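Local coordinates for adenylyltransferase thiF (Escherichia coli, PDB 1ZUD) that adenylates the C-terminal glycine of the sulfur carrier protein ThiS with ATP, a step in making the thiazole of thiamin, and works as a zinc-binding homodimer, at the interface of chains A and B. Residues are numbered along the deposited sequence; one frame, centred on the assembly and turned at random. Chains: chain A/B, Adenylyltransferase thiF.

Contact 1: the interface of chains A and B. Residues chain A 8, 10-11; chain B 66, 69-70, 187, 189.
A:Arg11 lies over B:Arg70 where the N-terminal helices of one ThiF subunit meet the nucleotide pocket of the other. The two arginines cross obliquely, and their guanidinium planes are turned only 21° from parallel. Overlap is partial: NH2 of B:Arg70 sits 4.0 Å above one face of the A:Arg11 guanidinium, toward its rim, while NH1 of B:Arg70 lies 3.4 Å from the aliphatic CG of A:Arg11. A:Arg11 reaches this place with CG anti to its carbonyl carbon (chi1 -58°) and a bend at chi2, which lays CB and CG against the flat group of B:Arg70. At its tip, NH1 of A:Arg11 comes within 3.5 Å of the backbone O of B:Ala187. B:Arg70, by contrast, runs extended from CG to NE.

B:Arg70 is steadied from within its own subunit. NH1 donates to the backbone O of B:Ser66, which lies in the guanidinium plane, and also, at 3.0 Å, to the side-chain OE1 of B:Gln69, met almost head-on to the amide C=O. The other end of that amide is tied as well, NE2 of B:Gln69 donating to the backbone O of B:Val189 at 2.8 Å. With both ends bonded, the amide is held against flipping and acts as a second-shell brace for the arginine.

Backbone groups close the subunit contact. The N-H of B:Val189 reaches O of A:Arg11 at 3.1 Å, approaching from above the carbonyl plane. One water links O of A:Arg8, N of A:Arg11 and O of B:Ser66.

Both A:Arg11 and B:Arg70 belong to the ATP-binding site. Two basic groups brought together here suit a pocket made for an anionic nucleotide, and the contact therefore probably lets one subunit supply A:Arg11 to the active site of its neighbour, which would make dimerisation part of forming a complete adenylation site.

Contact 2: the interface of chains A and B. Residues chain A 4, 7-8, 94, 96; chain B 65, 68, 76.
B:Leu65 presses its two methyls on A:Met7 and A:Arg8, and the long side chain of A:Arg8 then carries the contact along this homodimer seam of the HesA/MoeB/ThiF family toward B:Thr76. Beside the start of that side chain a water bridges O of A:Arg8 and O of B:Leu65, at 2.8 Å from the latter. CB of A:Arg8 lies 4.1 Å from CG and CD1 of B:Leu65. CG stands anti to the backbone N (chi1 172°) and the next torsion is also extended, before a bend at chi3 (-71°) swings the head group round. NE, CZ and NH2 all lie against CD1 of B:Leu65, a methyl 3.5 Å above one guanidinium face and offset toward the rim; the two side chains cross at about a right angle.

The two terminal nitrogens then part company. NH2 points across the interface to the hydroxyl OG1 of B:Thr76 at 3.1 Å, with that oxygen in the guanidinium plane. NH1 turns back to its own subunit, bonding at 3.0 Å to the backbone O of A:Leu94 at the end of helix 83-94, and also lies beside CB and CD1 of B:Leu68. These two bonds fix the rotation of the flat group, leaving its face to the leucine methyl. OG1 of B:Thr76 may add a weak bond to O of A:Leu94.

Around this arm, the side chains of A:Leu94 and B:Leu68 run past each other in opposite directions, CD1 of A:Leu94 lying 3.9 Å from CB of B:Leu68.

Contact 1: the interface of chains A and B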
# COMPACT_ATOMS: atom_id res chain seq x y z
N ARG A 8 -14.25 -1.08 20.20
CA ARG A 8 -14.14 -0.76 18.78
C ARG A 8 -12.70 -0.48 18.34
O ARG A 8 -12.30 -0.97 17.29
CB ARG A 8 -15.00 0.47 18.38
CG ARG A 8 -14.73 0.92 16.94
CD ARG A 8 -15.62 2.16 16.58
NE ARG A 8 -17.02 1.79 16.45
CZ ARG A 8 -17.57 1.29 15.34
NH1 ARG A 8 -16.85 1.11 14.24
NH2 ARG A 8 -18.86 0.97 15.33
N SER A 10 -9.89 -1.23 20.09
CA SER A 10 -8.99 -2.04 20.88
C SER A 10 -7.74 -2.50 20.14
O SER A 10 -6.65 -2.42 20.71
CB SER A 10 -9.74 -3.26 21.45
OG SER A 10 -10.32 -4.02 20.41
N ARG A 11 -7.86 -2.90 18.87
CA ARG A 11 -6.66 -3.39 18.18
C ARG A 11 -5.61 -2.34 17.91
O ARG A 11 -4.43 -2.69 17.70
CB ARG A 11 -7.05 -4.12 16.88
CG ARG A 11 -7.99 -5.30 17.10
CD ARG A 11 -7.74 -5.98 18.45
NE ARG A 11 -8.08 -7.40 18.43
CZ ARG A 11 -7.37 -8.33 17.80
NH1 ARG A 11 -6.28 -8.01 17.12
NH2 ARG A 11 -7.76 -9.60 17.84
N SER B 66 -14.72 -5.22 17.17
CA SER B 66 -13.30 -4.82 17.08
C SER B 66 -12.67 -5.06 15.69
O SER B 66 -11.57 -4.58 15.41
CB SER B 66 -12.49 -5.55 18.15
OG SER B 66 -12.40 -6.91 17.80
N GLN B 69 -12.24 -1.73 12.77
CA GLN B 69 -11.14 -0.79 12.64
C GLN B 69 -10.26 -1.12 11.42
O GLN B 69 -9.49 -0.28 10.97
CB GLN B 69 -10.33 -0.84 13.95
CG GLN B 69 -9.01 -0.14 13.96
CD GLN B 69 -7.86 -1.17 13.83
OE1 GLN B 69 -8.12 -2.36 13.67
NE2 GLN B 69 -6.62 -0.72 13.92
N ARG B 70 -10.35 -2.35 10.89
CA ARG B 70 -9.48 -2.66 9.73
C ARG B 70 -10.11 -3.50 8.66
O ARG B 70 -9.56 -3.65 7.58
CB ARG B 70 -8.17 -3.35 10.22
CG ARG B 70 -8.37 -4.70 10.88
CD ARG B 70 -7.19 -5.12 11.77
NE ARG B 70 -7.54 -6.33 12.53
CZ ARG B 70 -8.43 -6.34 13.51
NH1 ARG B 70 -9.04 -5.21 13.86
NH2 ARG B 70 -8.78 -7.49 14.08
N ALA B 187 -1.76 -9.47 18.69
CA ALA B 187 -1.30 -8.10 18.95
C ALA B 187 -2.01 -6.97 18.20
O ALA B 187 -2.93 -7.20 17.44
CB ALA B 187 0.18 -8.03 18.68
N VAL B 189 -2.45 -3.69 15.57
CA VAL B 189 -2.14 -3.40 14.19
C VAL B 189 -2.90 -2.16 13.73
O VAL B 189 -4.05 -1.87 14.16
CB VAL B 189 -2.46 -4.63 13.32
CG1 VAL B 189 -3.96 -4.87 13.29
CG2 VAL B 189 -1.84 -4.44 11.90
O HOH W 1 -10.06 -2.80 17.13

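Contact 2: the interface of chains A and B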
# COMPACT_ATOMS: atom_id res chain seq x y z
N ARG A 4 -17.84 1.31 24.59
CA ARG A 4 -18.03 0.96 23.19
C ARG A 4 -16.81 1.42 22.33
O ARG A 4 -16.35 0.66 21.49
CB ARG A 4 -19.36 1.56 22.66
CG ARG A 4 -19.60 1.22 21.17
CD ARG A 4 -21.07 1.17 20.73
NE ARG A 4 -21.91 2.36 20.98
CZ ARG A 4 -21.49 3.61 21.11
NH1 ARG A 4 -20.20 3.90 21.04
NH2 ARG A 4 -22.37 4.59 21.30
N MET A 7 -13.69 -1.00 23.03
CA MET A 7 -13.72 -2.26 22.26
C MET A 7 -13.51 -2.05 20.75
O MET A 7 -12.72 -2.77 20.09
CB MET A 7 -15.05 -2.98 22.42
CG MET A 7 -15.07 -4.33 21.65
SD MET A 7 -13.88 -5.56 22.36
CE MET A 7 -12.73 -5.74 21.13
N ARG A 8 -14.25 -1.08 20.20
CA ARG A 8 -14.14 -0.76 18.78
C ARG A 8 -12.70 -0.48 18.34
O ARG A 8 -12.30 -0.97 17.29
CB ARG A 8 -15.00 0.47 18.38
CG ARG A 8 -14.73 0.92 16.94
CD ARG A 8 -15.62 2.16 16.58
NE ARG A 8 -17.02 1.79 16.45
CZ ARG A 8 -17.57 1.29 15.34
NH1 ARG A 8 -16.85 1.11 14.24
NH2 ARG A 8 -18.86 0.97 15.33
N LEU A 94 -20.38 1.86 8.94
CA LEU A 94 -19.11 1.31 9.46
C LEU A 94 -18.84 1.80 10.89
O LEU A 94 -18.52 1.01 11.79
CB LEU A 94 -17.97 1.75 8.55
CG LEU A 94 -16.57 1.34 9.10
CD1 LEU A 94 -16.51 -0.18 9.21
CD2 LEU A 94 -15.49 1.86 8.16
N PRO A 96 -20.84 4.46 13.49
CA PRO A 96 -21.89 5.47 13.77
C PRO A 96 -21.53 6.35 14.94
O PRO A 96 -22.28 7.23 15.28
CB PRO A 96 -23.13 4.63 14.07
CG PRO A 96 -22.60 3.42 14.68
CD PRO A 96 -21.29 3.11 13.90
N LEU B 65 -17.22 -6.44 16.71
CA LEU B 65 -17.10 -4.99 16.66
C LEU B 65 -15.64 -4.54 16.49
O LEU B 65 -15.37 -3.59 15.76
CB LEU B 65 -17.69 -4.37 17.96
CG LEU B 65 -17.37 -2.91 18.22
CD1 LEU B 65 -17.98 -2.03 17.07
CD2 LEU B 65 -17.94 -2.53 19.61
N LEU B 68 -13.99 -3.93 12.83
CA LEU B 68 -14.28 -2.81 11.98
C LEU B 68 -13.15 -1.82 11.81
O LEU B 68 -13.10 -1.16 10.79
CB LEU B 68 -15.59 -2.11 12.45
CG LEU B 68 -16.80 -3.10 12.57
CD1 LEU B 68 -18.17 -2.33 12.84
CD2 LEU B 68 -16.96 -3.92 11.25
N THR B 76 -21.38 -2.12 11.16
CA THR B 76 -21.93 -2.41 12.47
C THR B 76 -23.14 -3.33 12.34
O THR B 76 -23.40 -4.14 13.22
CB THR B 76 -22.30 -1.07 13.21
OG1 THR B 76 -21.09 -0.39 13.57
CG2 THR B 76 -23.02 -1.32 14.51
O HOH W 2 -13.44 -1.62 15.12

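Contact 1 and contact 2 are neighbouring patches of one dimer seam, with the centres of their C-alpha atoms about 9 Å apart. They share A:Arg8, whose carbonyl oxygen meets a water in each patch, while its guanidinium works in contact 2. On chain B, 3-10 helix 65-67 contributes to both, through successive residues. Polar contacts near the ATP site in contact 1 thus continue into the more apolar packing of contact 2, which may help keep the arginine of one subunit aligned with the neighbour's pocket. Two-fold symmetry repeats both patches with the chains exchanged.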